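Local atomic coordinates of mitogen-activated protein kinase (Leishmania major, PDB entry 3UIB), a protein that probably transfers phosphate from ATP to serine or threonine residues of target proteins, as a member of the MAP kinase family. Residues Val49-Val54 with Tyr110-Leu115; His157-Pro162 with Ile175-Leu180; Gln137-His142 with Asp169-Thr174. All coordinates share one frame; numbering follows the deposited sequence.

Interaction 1. Residues Val49-Val54 with Tyr110-Leu115; sequences VAIKRV and YLVTEL. With SB2 (4-[5-(4-fluoro-phenyl)-2-(4-methanesulfinyl-phenyl)-3H-imidazol-4-yl]-pyridine), chain B.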
loop_
_atom_site.group_PDB
_atom_site.type_symbol
_atom_site.label_atom_id
_atom_site.label_comp_id
_atom_site.label_asym_id
_atom_site.label_seq_id
_atom_site.Cartn_x
_atom_site.Cartn_y
_atom_site.Cartn_z
ATOM N N VAL A 49 -13.168 -15.911 9.228
ATOM C CA VAL A 49 -12.143 -14.975 9.703
ATOM C C VAL A 49 -10.709 -15.382 9.327
ATOM O O VAL A 49 -10.486 -16.489 8.834
ATOM C CB VAL A 49 -12.282 -14.664 11.224
ATOM C CG1 VAL A 49 -13.503 -13.793 11.509
ATOM C CG2 VAL A 49 -12.299 -15.937 12.074
ATOM N N ALA A 50 -9.746 -14.464 9.550
ATOM C CA ALA A 50 -8.317 -14.653 9.304
ATOM C C ALA A 50 -7.553 -14.414 10.608
ATOM O O ALA A 50 -7.641 -13.328 11.188
ATOM C CB ALA A 50 -7.836 -13.692 8.228
ATOM N N ILE A 51 -6.841 -15.447 11.090
ATOM C CA ILE A 51 -6.087 -15.375 12.341
ATOM C C ILE A 51 -4.579 -15.378 12.072
ATOM O O ILE A 51 -4.064 -16.300 11.436
ATOM C CB ILE A 51 -6.535 -16.437 13.395
ATOM C CG1 ILE A 51 -8.071 -16.515 13.523
ATOM C CG2 ILE A 51 -5.908 -16.164 14.762
ATOM C CD1 ILE A 51 -8.676 -17.766 12.949
ATOM N N LYS A 52 -3.889 -14.327 12.549
ATOM C CA LYS A 52 -2.443 -14.141 12.406
ATOM C C LYS A 52 -1.764 -14.425 13.746
ATOM O O LYS A 52 -2.171 -13.875 14.772
ATOM C CB LYS A 52 -2.140 -12.706 11.925
ATOM C CG LYS A 52 -0.690 -12.434 11.515
ATOM C CD LYS A 52 -0.499 -10.970 11.121
ATOM C CE LYS A 52 0.907 -10.470 11.352
ATOM N NZ LYS A 52 1.039 -9.034 11.001
ATOM N N ARG A 53 -0.744 -15.297 13.735
ATOM C CA ARG A 53 0.008 -15.657 14.935
ATOM C C ARG A 53 1.451 -15.161 14.856
ATOM O O ARG A 53 2.188 -15.523 13.932
ATOM C CB ARG A 53 -0.048 -17.169 15.190
ATOM N N VAL A 54 1.838 -14.303 15.819
ATOM C CA VAL A 54 3.180 -13.718 15.941
ATOM C C VAL A 54 3.683 -13.883 17.392
ATOM O O VAL A 54 3.001 -13.454 18.322
ATOM C CB VAL A 54 3.259 -12.261 15.377
ATOM C CG1 VAL A 54 2.272 -11.310 16.061
ATOM C CG2 VAL A 54 4.682 -11.711 15.419
ATOM N N TYR A 110 -2.030 -13.332 19.004
ATOM C CA TYR A 110 -3.052 -13.729 18.036
ATOM C C TYR A 110 -3.859 -12.505 17.559
ATOM O O TYR A 110 -4.293 -11.695 18.383
ATOM C CB TYR A 110 -3.977 -14.806 18.660
ATOM C CG TYR A 110 -4.719 -14.361 19.908
ATOM C CD1 TYR A 110 -4.076 -14.295 21.142
ATOM C CD2 TYR A 110 -6.069 -14.022 19.857
ATOM C CE1 TYR A 110 -4.746 -13.859 22.285
ATOM C CE2 TYR A 110 -6.751 -13.592 20.994
ATOM C CZ TYR A 110 -6.086 -13.516 22.206
ATOM O OH TYR A 110 -6.758 -13.102 23.332
ATOM N N LEU A 111 -4.040 -12.359 16.233
ATOM C CA LEU A 111 -4.799 -11.242 15.660
ATOM C C LEU A 111 -5.890 -11.733 14.733
ATOM O O LEU A 111 -5.625 -12.573 13.877
ATOM C CB LEU A 111 -3.886 -10.246 14.930
ATOM C CG LEU A 111 -3.062 -9.285 15.781
ATOM C CD1 LEU A 111 -2.147 -8.446 14.915
ATOM C CD2 LEU A 111 -3.942 -8.386 16.642
ATOM N N VAL A 112 -7.122 -11.213 14.904
ATOM C CA VAL A 112 -8.280 -11.625 14.103
ATOM C C VAL A 112 -8.894 -10.453 13.311
ATOM O O VAL A 112 -9.146 -9.389 13.876
ATOM C CB VAL A 112 -9.344 -12.385 14.962
ATOM C CG1 VAL A 112 -10.480 -12.937 14.103
ATOM C CG2 VAL A 112 -8.713 -13.510 15.779
ATOM N N THR A 113 -9.113 -10.670 11.994
ATOM C CA THR A 113 -9.754 -9.761 11.023
ATOM C C THR A 113 -10.691 -10.621 10.145
ATOM O O THR A 113 -10.740 -11.839 10.335
ATOM C CB THR A 113 -8.712 -9.042 10.119
ATOM O OG1 THR A 113 -7.952 -10.005 9.388
ATOM C CG2 THR A 113 -7.794 -8.092 10.882
ATOM N N GLU A 114 -11.409 -10.005 9.180
ATOM C CA GLU A 114 -12.267 -10.737 8.243
ATOM C C GLU A 114 -11.366 -11.477 7.247
ATOM O O GLU A 114 -10.278 -10.981 6.932
ATOM C CB GLU A 114 -13.178 -9.770 7.471
ATOM C CG GLU A 114 -14.442 -9.352 8.200
ATOM C CD GLU A 114 -15.330 -8.413 7.402
ATOM O OE1 GLU A 114 -15.927 -8.866 6.398
ATOM O OE2 GLU A 114 -15.422 -7.221 7.776
ATOM N N LEU A 115 -11.799 -12.649 6.753
ATOM C CA LEU A 115 -11.004 -13.400 5.783
ATOM C C LEU A 115 -11.221 -12.851 4.381
ATOM O O LEU A 115 -12.363 -12.740 3.929
ATOM C CB LEU A 115 -11.289 -14.912 5.840
ATOM C CG LEU A 115 -10.437 -15.808 4.924
ATOM C CD1 LEU A 115 -8.995 -15.922 5.422
ATOM C CD2 LEU A 115 -11.059 -17.188 4.781
HETATM O O2 SB2 B . 4.030 -9.821 1.917
HETATM C C1 SB2 B . 3.472 -6.918 2.059
HETATM S S1 SB2 B . 2.903 -8.515 1.406
HETATM C CA1 SB2 B . 0.520 -8.746 4.665
HETATM C CA2 SB2 B . 1.592 -8.463 3.818
HETATM C CA3 SB2 B . 1.551 -8.869 2.483
HETATM C CA4 SB2 B . 0.434 -9.561 1.999
HETATM C CA5 SB2 B . -0.639 -9.844 2.847
HETATM C CA6 SB2 B . -0.595 -9.440 4.186
HETATM N NB1 SB2 B . -7.457 -12.189 4.947
HETATM C CB2 SB2 B . -7.350 -11.164 5.810
HETATM C CB3 SB2 B . -6.109 -10.575 6.069
HETATM C CB4 SB2 B . -4.970 -11.060 5.426
HETATM C CB5 SB2 B . -5.107 -12.127 4.534
HETATM C CB6 SB2 B . -6.375 -12.677 4.311
HETATM N NC1 SB2 B . -2.812 -10.313 4.647
HETATM C CC2 SB2 B . -1.711 -9.712 5.139
HETATM N NC3 SB2 B . -1.793 -9.425 6.459
HETATM C CC4 SB2 B . -2.989 -9.857 6.897
HETATM C CC5 SB2 B . -3.641 -10.432 5.694
HETATM C CD1 SB2 B . -4.220 -10.744 8.917
HETATM C CD2 SB2 B . -4.679 -10.555 10.227
HETATM C CD3 SB2 B . -4.415 -9.354 10.898
HETATM C CD4 SB2 B . -3.687 -8.343 10.273
HETATM C CD5 SB2 B . -3.232 -8.531 8.969
HETATM C CD6 SB2 B . -3.498 -9.724 8.291
HETATM F FD3 SB2 B . -4.854 -9.162 12.152
#

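Interaction 2. Residues His157-Pro162 with Ile175-Leu180; sequences HRDLHP and ICDFNL. With SB2 (4-[5-(4-fluoro-phenyl)-2-(4-methanesulfinyl-phenyl)-3H-imidazol-4-yl]-pyridine), chain B.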
loop_
_atom_site.group_PDB
_atom_site.type_symbol
_atom_site.label_atom_id
_atom_site.label_comp_id
_atom_site.label_asym_id
_atom_site.label_seq_id
_atom_site.Cartn_x
_atom_site.Cartn_y
_atom_site.Cartn_z
ATOM N N HIS A 157 1.479 4.725 3.565
ATOM C CA HIS A 157 1.612 3.281 3.400
ATOM C C HIS A 157 3.086 2.915 3.193
ATOM O O HIS A 157 3.616 2.098 3.948
ATOM C CB HIS A 157 0.735 2.780 2.238
ATOM C CG HIS A 157 0.497 1.310 2.265
ATOM N ND1 HIS A 157 1.519 0.409 2.036
ATOM C CD2 HIS A 157 -0.641 0.629 2.511
ATOM C CE1 HIS A 157 0.971 -0.789 2.144
ATOM N NE2 HIS A 157 -0.330 -0.707 2.426
ATOM N N ARG A 158 3.745 3.566 2.199
ATOM C CA ARG A 158 5.164 3.431 1.826
ATOM C C ARG A 158 5.518 2.133 1.072
ATOM O O ARG A 158 6.543 2.095 0.386
ATOM C CB ARG A 158 6.099 3.685 3.031
ATOM C CG ARG A 158 7.491 4.178 2.678
ATOM C CD ARG A 158 8.395 4.095 3.885
ATOM N NE ARG A 158 9.788 4.384 3.552
ATOM C CZ ARG A 158 10.745 4.584 4.454
ATOM N NH1 ARG A 158 10.466 4.536 5.752
ATOM N NH2 ARG A 158 11.986 4.842 4.063
ATOM N N ASP A 159 4.671 1.093 1.169
ATOM C CA ASP A 159 4.906 -0.188 0.502
ATOM C C ASP A 159 3.618 -0.748 -0.167
ATOM O O ASP A 159 3.230 -1.903 0.049
ATOM C CB ASP A 159 5.585 -1.173 1.481
ATOM C CG ASP A 159 6.062 -2.474 0.865
ATOM O OD1 ASP A 159 6.852 -2.419 -0.100
ATOM O OD2 ASP A 159 5.655 -3.547 1.362
ATOM N N LEU A 160 2.950 0.094 -0.984
ATOM C CA LEU A 160 1.729 -0.315 -1.690
ATOM C C LEU A 160 2.067 -1.085 -2.965
ATOM O O LEU A 160 2.816 -0.597 -3.813
ATOM C CB LEU A 160 0.793 0.871 -1.988
ATOM C CG LEU A 160 -0.594 0.515 -2.562
ATOM C CD1 LEU A 160 -1.513 -0.047 -1.489
ATOM C CD2 LEU A 160 -1.237 1.720 -3.232
ATOM N N HIS A 161 1.517 -2.300 -3.074
ATOM C CA HIS A 161 1.689 -3.218 -4.200
ATOM C C HIS A 161 0.496 -4.183 -4.261
ATOM O O HIS A 161 -0.192 -4.339 -3.253
ATOM C CB HIS A 161 3.044 -3.962 -4.126
ATOM C CG HIS A 161 3.222 -4.848 -2.935
ATOM N ND1 HIS A 161 3.845 -4.395 -1.789
ATOM C CD2 HIS A 161 2.904 -6.151 -2.773
ATOM C CE1 HIS A 161 3.859 -5.425 -0.960
ATOM N NE2 HIS A 161 3.286 -6.498 -1.503
ATOM N N PRO A 162 0.222 -4.833 -5.417
ATOM C CA PRO A 162 -0.957 -5.713 -5.508
ATOM C C PRO A 162 -1.086 -6.839 -4.472
ATOM O O PRO A 162 -2.196 -7.334 -4.241
ATOM C CB PRO A 162 -0.891 -6.230 -6.946
ATOM C CG PRO A 162 -0.123 -5.199 -7.687
ATOM C CD PRO A 162 0.909 -4.734 -6.724
ATOM N N ILE A 175 -7.151 -2.457 1.995
ATOM C CA ILE A 175 -5.713 -2.234 2.142
ATOM C C ILE A 175 -5.221 -2.662 3.535
ATOM O O ILE A 175 -5.857 -2.351 4.544
ATOM C CB ILE A 175 -5.363 -0.747 1.819
ATOM C CG1 ILE A 175 -5.685 -0.395 0.349
ATOM C CG2 ILE A 175 -3.902 -0.417 2.151
ATOM C CD1 ILE A 175 -5.679 1.105 0.028
ATOM N N CYS A 176 -4.077 -3.369 3.570
ATOM C CA CYS A 176 -3.382 -3.809 4.781
ATOM C C CYS A 176 -1.884 -3.496 4.625
ATOM O O CYS A 176 -1.489 -2.946 3.599
ATOM C CB CYS A 176 -3.626 -5.294 5.047
ATOM S SG CYS A 176 -2.858 -6.406 3.838
ATOM N N ASP A 177 -1.057 -3.850 5.634
ATOM C CA ASP A 177 0.401 -3.667 5.647
ATOM C C ASP A 177 0.852 -2.182 5.534
ATOM O O ASP A 177 1.865 -1.886 4.886
ATOM C CB ASP A 177 1.086 -4.597 4.605
ATOM C CG ASP A 177 2.437 -5.146 5.018
ATOM O OD1 ASP A 177 2.468 -6.085 5.847
ATOM O OD2 ASP A 177 3.462 -4.684 4.462
ATOM N N PHE A 178 0.108 -1.259 6.191
ATOM C CA PHE A 178 0.435 0.177 6.223
ATOM C C PHE A 178 1.322 0.533 7.425
ATOM O O PHE A 178 1.751 1.681 7.572
ATOM C CB PHE A 178 -0.809 1.090 6.098
ATOM C CG PHE A 178 -2.057 0.625 6.813
ATOM C CD1 PHE A 178 -2.268 0.934 8.151
ATOM C CD2 PHE A 178 -3.026 -0.110 6.144
ATOM C CE1 PHE A 178 -3.419 0.503 8.811
ATOM C CE2 PHE A 178 -4.175 -0.545 6.808
ATOM C CZ PHE A 178 -4.362 -0.238 8.138
ATOM N N ASN A 179 1.642 -0.485 8.251
ATOM C CA ASN A 179 2.527 -0.375 9.409
ATOM C C ASN A 179 3.955 -0.741 8.993
ATOM O O ASN A 179 4.169 -1.810 8.406
ATOM C CB ASN A 179 2.054 -1.285 10.550
ATOM C CG ASN A 179 2.969 -1.258 11.754
ATOM O OD1 ASN A 179 3.264 -0.200 12.321
ATOM N ND2 ASN A 179 3.467 -2.423 12.147
ATOM N N LEU A 180 4.926 0.142 9.311
ATOM C CA LEU A 180 6.338 -0.055 8.983
ATOM C C LEU A 180 7.231 -0.019 10.225
ATOM O O LEU A 180 7.122 0.887 11.050
ATOM C CB LEU A 180 6.796 0.986 7.954
ATOM C CG LEU A 180 7.710 0.455 6.863
ATOM C CD1 LEU A 180 7.234 0.894 5.500
ATOM C CD2 LEU A 180 9.153 0.872 7.098
HETATM O O2 SB2 B . 4.030 -9.821 1.917
HETATM C C1 SB2 B . 3.472 -6.918 2.059
HETATM S S1 SB2 B . 2.903 -8.515 1.406
HETATM C CA1 SB2 B . 0.520 -8.746 4.665
HETATM C CA2 SB2 B . 1.592 -8.463 3.818
HETATM C CA3 SB2 B . 1.551 -8.869 2.483
HETATM C CA4 SB2 B . 0.434 -9.561 1.999
HETATM C CA5 SB2 B . -0.639 -9.844 2.847
HETATM C CA6 SB2 B . -0.595 -9.440 4.186
HETATM N NB1 SB2 B . -7.457 -12.189 4.947
HETATM C CB2 SB2 B . -7.350 -11.164 5.810
HETATM C CB3 SB2 B . -6.109 -10.575 6.069
HETATM C CB4 SB2 B . -4.970 -11.060 5.426
HETATM C CB5 SB2 B . -5.107 -12.127 4.534
HETATM C CB6 SB2 B . -6.375 -12.677 4.311
HETATM N NC1 SB2 B . -2.812 -10.313 4.647
HETATM C CC2 SB2 B . -1.711 -9.712 5.139
HETATM N NC3 SB2 B . -1.793 -9.425 6.459
HETATM C CC4 SB2 B . -2.989 -9.857 6.897
HETATM C CC5 SB2 B . -3.641 -10.432 5.694
HETATM C CD1 SB2 B . -4.220 -10.744 8.917
HETATM C CD2 SB2 B . -4.679 -10.555 10.227
HETATM C CD3 SB2 B . -4.415 -9.354 10.898
HETATM C CD4 SB2 B . -3.687 -8.343 10.273
HETATM C CD5 SB2 B . -3.232 -8.531 8.969
HETATM C CD6 SB2 B . -3.498 -9.724 8.291
HETATM F FD3 SB2 B . -4.854 -9.162 12.152
HETATM O O HOH W 1 4.230 -0.629 4.909
#

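Interaction 3. Residues Gln137-His142 with Asp169-Thr174; sequences QYFMYH and DNNDIT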
loop_
_atom_site.group_PDB
_atom_site.type_symbol
_atom_site.label_atom_id
_atom_site.label_comp_id
_atom_site.label_asym_id
_atom_site.label_seq_id
_atom_site.Cartn_x
_atom_site.Cartn_y
_atom_site.Cartn_z
ATOM N N GLN A 137 -11.290 0.659 -13.249
ATOM C CA GLN A 137 -11.870 1.908 -12.751
ATOM C C GLN A 137 -12.437 1.740 -11.344
ATOM O O GLN A 137 -12.164 2.578 -10.481
ATOM C CB GLN A 137 -12.929 2.427 -13.729
ATOM C CG GLN A 137 -13.425 3.846 -13.444
ATOM C CD GLN A 137 -14.899 4.011 -13.739
ATOM O OE1 GLN A 137 -15.700 3.058 -13.683
ATOM N NE2 GLN A 137 -15.303 5.245 -13.995
ATOM N N TYR A 138 -13.184 0.642 -11.106
ATOM C CA TYR A 138 -13.754 0.338 -9.794
ATOM C C TYR A 138 -12.649 0.068 -8.770
ATOM O O TYR A 138 -12.670 0.685 -7.707
ATOM C CB TYR A 138 -14.738 -0.839 -9.869
ATOM C CG TYR A 138 -15.597 -0.988 -8.631
ATOM C CD1 TYR A 138 -16.712 -0.179 -8.430
ATOM C CD2 TYR A 138 -15.324 -1.969 -7.683
ATOM C CE1 TYR A 138 -17.514 -0.320 -7.300
ATOM C CE2 TYR A 138 -16.126 -2.130 -6.555
ATOM C CZ TYR A 138 -17.217 -1.298 -6.363
ATOM O OH TYR A 138 -17.992 -1.433 -5.237
ATOM N N PHE A 139 -11.672 -0.819 -9.107
ATOM C CA PHE A 139 -10.533 -1.166 -8.250
ATOM C C PHE A 139 -9.731 0.078 -7.864
ATOM O O PHE A 139 -9.502 0.305 -6.675
ATOM C CB PHE A 139 -9.613 -2.213 -8.923
ATOM C CG PHE A 139 -10.149 -3.623 -9.093
ATOM C CD1 PHE A 139 -11.140 -4.122 -8.249
ATOM C CD2 PHE A 139 -9.635 -4.464 -10.075
ATOM C CE1 PHE A 139 -11.622 -5.424 -8.404
ATOM C CE2 PHE A 139 -10.124 -5.765 -10.231
ATOM C CZ PHE A 139 -11.109 -6.238 -9.392
ATOM N N MET A 140 -9.348 0.900 -8.867
ATOM C CA MET A 140 -8.595 2.138 -8.660
ATOM C C MET A 140 -9.319 3.109 -7.743
ATOM O O MET A 140 -8.696 3.657 -6.834
ATOM C CB MET A 140 -8.220 2.810 -9.989
ATOM C CG MET A 140 -7.066 2.127 -10.724
ATOM S SD MET A 140 -5.612 1.747 -9.710
ATOM C CE MET A 140 -5.053 3.405 -9.259
ATOM N N TYR A 141 -10.637 3.282 -7.944
ATOM C CA TYR A 141 -11.451 4.167 -7.117
ATOM C C TYR A 141 -11.369 3.768 -5.648
ATOM O O TYR A 141 -11.134 4.624 -4.797
ATOM C CB TYR A 141 -12.911 4.225 -7.617
ATOM C CG TYR A 141 -13.715 5.333 -6.973
ATOM C CD1 TYR A 141 -13.392 6.670 -7.184
ATOM C CD2 TYR A 141 -14.800 5.045 -6.147
ATOM C CE1 TYR A 141 -14.117 7.694 -6.580
ATOM C CE2 TYR A 141 -15.535 6.062 -5.539
ATOM C CZ TYR A 141 -15.187 7.386 -5.758
ATOM O OH TYR A 141 -15.896 8.399 -5.166
ATOM N N HIS A 142 -11.476 2.459 -5.366
ATOM C CA HIS A 142 -11.375 1.943 -4.012
ATOM C C HIS A 142 -9.961 1.974 -3.460
ATOM O O HIS A 142 -9.800 2.313 -2.288
ATOM C CB HIS A 142 -12.041 0.583 -3.892
ATOM C CG HIS A 142 -13.534 0.687 -3.942
ATOM N ND1 HIS A 142 -14.284 0.859 -2.793
ATOM C CD2 HIS A 142 -14.363 0.710 -5.011
ATOM C CE1 HIS A 142 -15.538 0.952 -3.198
ATOM N NE2 HIS A 142 -15.633 0.859 -4.522
ATOM N N ASP A 169 -14.987 -11.313 -0.515
ATOM C CA ASP A 169 -15.886 -12.291 -1.134
ATOM C C ASP A 169 -16.917 -11.565 -2.012
ATOM O O ASP A 169 -17.325 -12.097 -3.047
ATOM C CB ASP A 169 -16.571 -13.153 -0.060
ATOM C CG ASP A 169 -15.614 -14.017 0.744
ATOM O OD1 ASP A 169 -14.709 -13.452 1.403
ATOM O OD2 ASP A 169 -15.785 -15.256 0.737
ATOM N N ASN A 170 -17.277 -10.317 -1.627
ATOM C CA ASN A 170 -18.187 -9.437 -2.365
ATOM C C ASN A 170 -17.449 -8.647 -3.477
ATOM O O ASN A 170 -18.059 -7.777 -4.107
ATOM C CB ASN A 170 -18.948 -8.503 -1.407
ATOM C CG ASN A 170 -18.115 -7.409 -0.785
ATOM O OD1 ASN A 170 -17.983 -6.311 -1.332
ATOM N ND2 ASN A 170 -17.586 -7.663 0.399
ATOM N N ASN A 171 -16.139 -8.961 -3.702
ATOM C CA ASN A 171 -15.218 -8.402 -4.711
ATOM C C ASN A 171 -14.591 -7.021 -4.399
ATOM O O ASN A 171 -13.678 -6.597 -5.114
ATOM C CB ASN A 171 -15.804 -8.490 -6.144
ATOM C CG ASN A 171 -14.809 -8.312 -7.266
ATOM O OD1 ASN A 171 -13.827 -9.056 -7.394
ATOM N ND2 ASN A 171 -15.058 -7.324 -8.120
ATOM N N ASP A 172 -15.031 -6.348 -3.317
ATOM C CA ASP A 172 -14.509 -5.027 -2.954
ATOM C C ASP A 172 -13.091 -5.003 -2.359
ATOM O O ASP A 172 -12.680 -5.953 -1.684
ATOM C CB ASP A 172 -15.528 -4.223 -2.136
ATOM C CG ASP A 172 -16.708 -3.743 -2.968
ATOM O OD1 ASP A 172 -17.336 -4.582 -3.655
ATOM O OD2 ASP A 172 -17.000 -2.530 -2.936
ATOM N N ILE A 173 -12.340 -3.909 -2.638
ATOM C CA ILE A 173 -10.949 -3.701 -2.231
ATOM C C ILE A 173 -10.699 -3.227 -0.787
ATOM O O ILE A 173 -11.411 -2.362 -0.274
ATOM C CB ILE A 173 -10.173 -2.925 -3.330
ATOM C CG1 ILE A 173 -9.450 -3.926 -4.244
ATOM C CG2 ILE A 173 -9.217 -1.832 -2.775
ATOM C CD1 ILE A 173 -8.963 -3.391 -5.532
ATOM N N THR A 174 -9.660 -3.801 -0.151
ATOM C CA THR A 174 -9.227 -3.505 1.216
ATOM C C THR A 174 -7.697 -3.437 1.254
ATOM O O THR A 174 -7.032 -4.260 0.624
ATOM C CB THR A 174 -9.802 -4.554 2.171
ATOM O OG1 THR A 174 -11.221 -4.542 2.059
ATOM C CG2 THR A 174 -9.435 -4.315 3.607
#

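Interaction 1. Residues Val49-Val54 with Tyr110-Leu115
Ala50 and Thr113 face each other as a hydrogen-bonded antiparallel pair. Ala50 N donates to Thr113 O at 2.9 Å. Lys52 and Leu111 form the next such pair, and Lys52 N meets Leu111 O at 2.8 Å. Between them, Ile51 and Val112 are a non-hydrogen-bonded pair. Their side chains lie side by side and point the same way, with Ile51 CG1 3.8 Å from Val112 CG2. Val112 CG1, anti to its backbone N (chi1 -174°), reaches instead to Val49 CB.

The other face of the sheet carries Ala50, Lys52, Leu111 and Thr113, and the inhibitor SB203580 lies against it. Ala50 CB touches the pyridine at CB2, 3.5 Å away. Leu111 CB is 3.1 Å from the fluorine FD3, and Thr113 CG2 also touches this atom. Lys52 CB packs on the fluorophenyl ring at CD2. Beyond CG the lysine chain is extended, and NZ forms a salt bridge with Glu79 of helix 70-85. Met116 N, just past Leu115, is hydrogen-bonded to the inhibitor. A strand lysine paired with a helix glutamate, beside a hinge that binds the ligand, is typical of the ATP site in the N-terminal lobe of protein kinases.

Interaction 2. Residues His157-Pro162 with Ile175-Leu180
The imidazole of His157 is packed on both faces. Phe178 CA sits over the centre of one face, 4.0 Å from the ring centroid, in a CH-pi contact. Leu160 CD1 lies above the opposite face, offset toward the rim. At the edge, Ile175 CG2 is 3.4 Å from His157 CD2. His157 NE2 donates to Cys176 O at 2.8 Å, a bent bond of 148° with the acceptor 19° out of the ring plane. A chi1 of -163° swings the His157 ring away from its own N and in among these groups. His157 ND1 accepts a weak bond from Asp159 N, within its own loop.

A water bridges the backbones, donating to His157 O and Asp177 O. Nearer the surface, Arg158 CD lies 3.8 Å from Leu180 CD1. Asp177 OD1 is 3.2 Å from CA2 of the inhibitor, and Cys176 SG touches its imidazole at CC2. Asp159 OD1 forms a salt bridge with Arg200. The HRD sequence His157-Asp159 and the Asp177-Phe178 pair, here followed by Asn179 in place of the usual glycine, mark the catalytic and activation loops of a kinase. His157 NE2, as donor to a main-chain carbonyl, ties these loops directly and fixes the ring's rotation.

Interaction 3. Residues Gln137-His142 with Asp169-Thr174
Tyr138 and Asp172 cross obliquely, with the phenol ring and the carboxylate nearly perpendicular at 85°. The phenol oxygen makes the polar link: Tyr138 OH donates to Asp172 OD2 at 2.7 Å. It approaches on the syn side of the carboxylate, 29° out of its plane. Asp172 lies at the edge of the tyrosine ring, near its plane. From the helix the Tyr138 ring extends past His142 toward the loop.

His142, one helical turn further on, stands beside this pair. Its NE2 lies over one face of the Tyr138 ring, offset toward the rim. The His142 ring is inclined at 73° to the carboxylate of Asp172, and His142 CE1 is 3.8 Å from Asp172 OD2. ND1 has its polar partner elsewhere, at Asn90 ND2. Asn90 ND2 is also hydrogen-bonded to Ile173 O, so one amide joins the helix to the strand.

The apolar half of the contact is built on Ile173, which points toward the helix. Its CD1 meets Phe139 at CB and CD1, with 3.6 Å between Ile173 CD1 and Phe139 CD1. The two side chains cross at about a right angle. Ile173 CG2 packs on His142 CB at 3.9 Å. Phe139 also crosses Asn171 at about a right angle, and its CE1 is 3.9 Å from Asn171 ND2.

Leu167 and Met227 also touch Phe139, while Ile165 touches Ile173. The contact therefore sets a long helix against the small sheet formed by strands 118-119, 165-167 and 173-175. Tyr138 and Asp172 hold the outer side, and Phe139 and Ile173 the inner one. This packing of helix 133-153 against the hairpin that follows the catalytic loop is typical of the C-terminal lobe of the protein kinase fold.

How the interactions relate
Interactions 1 and 2 touch different parts of one inhibitor. Their centres are 17 Å apart and their nearest atoms about 6 Å apart. They do not touch each other; SB203580 contacts both and so bridges the two kinase lobes. Interaction 1 holds its pyridine and fluorophenyl rings, and interaction 2 meets its imidazole and methylsulfinylphenyl group. Interaction 3 lies further back, with the side chain of Ile173 about 13 Å from the inhibitor. Residues 169-174 run directly into 175-180, so the strand packed in interaction 3 leads into the Asp177 loop of interaction 2. Interactions 1 and 3 have centres 21 Å apart but touch where Leu115 O packs 3.5 Å from Asp169 OD1.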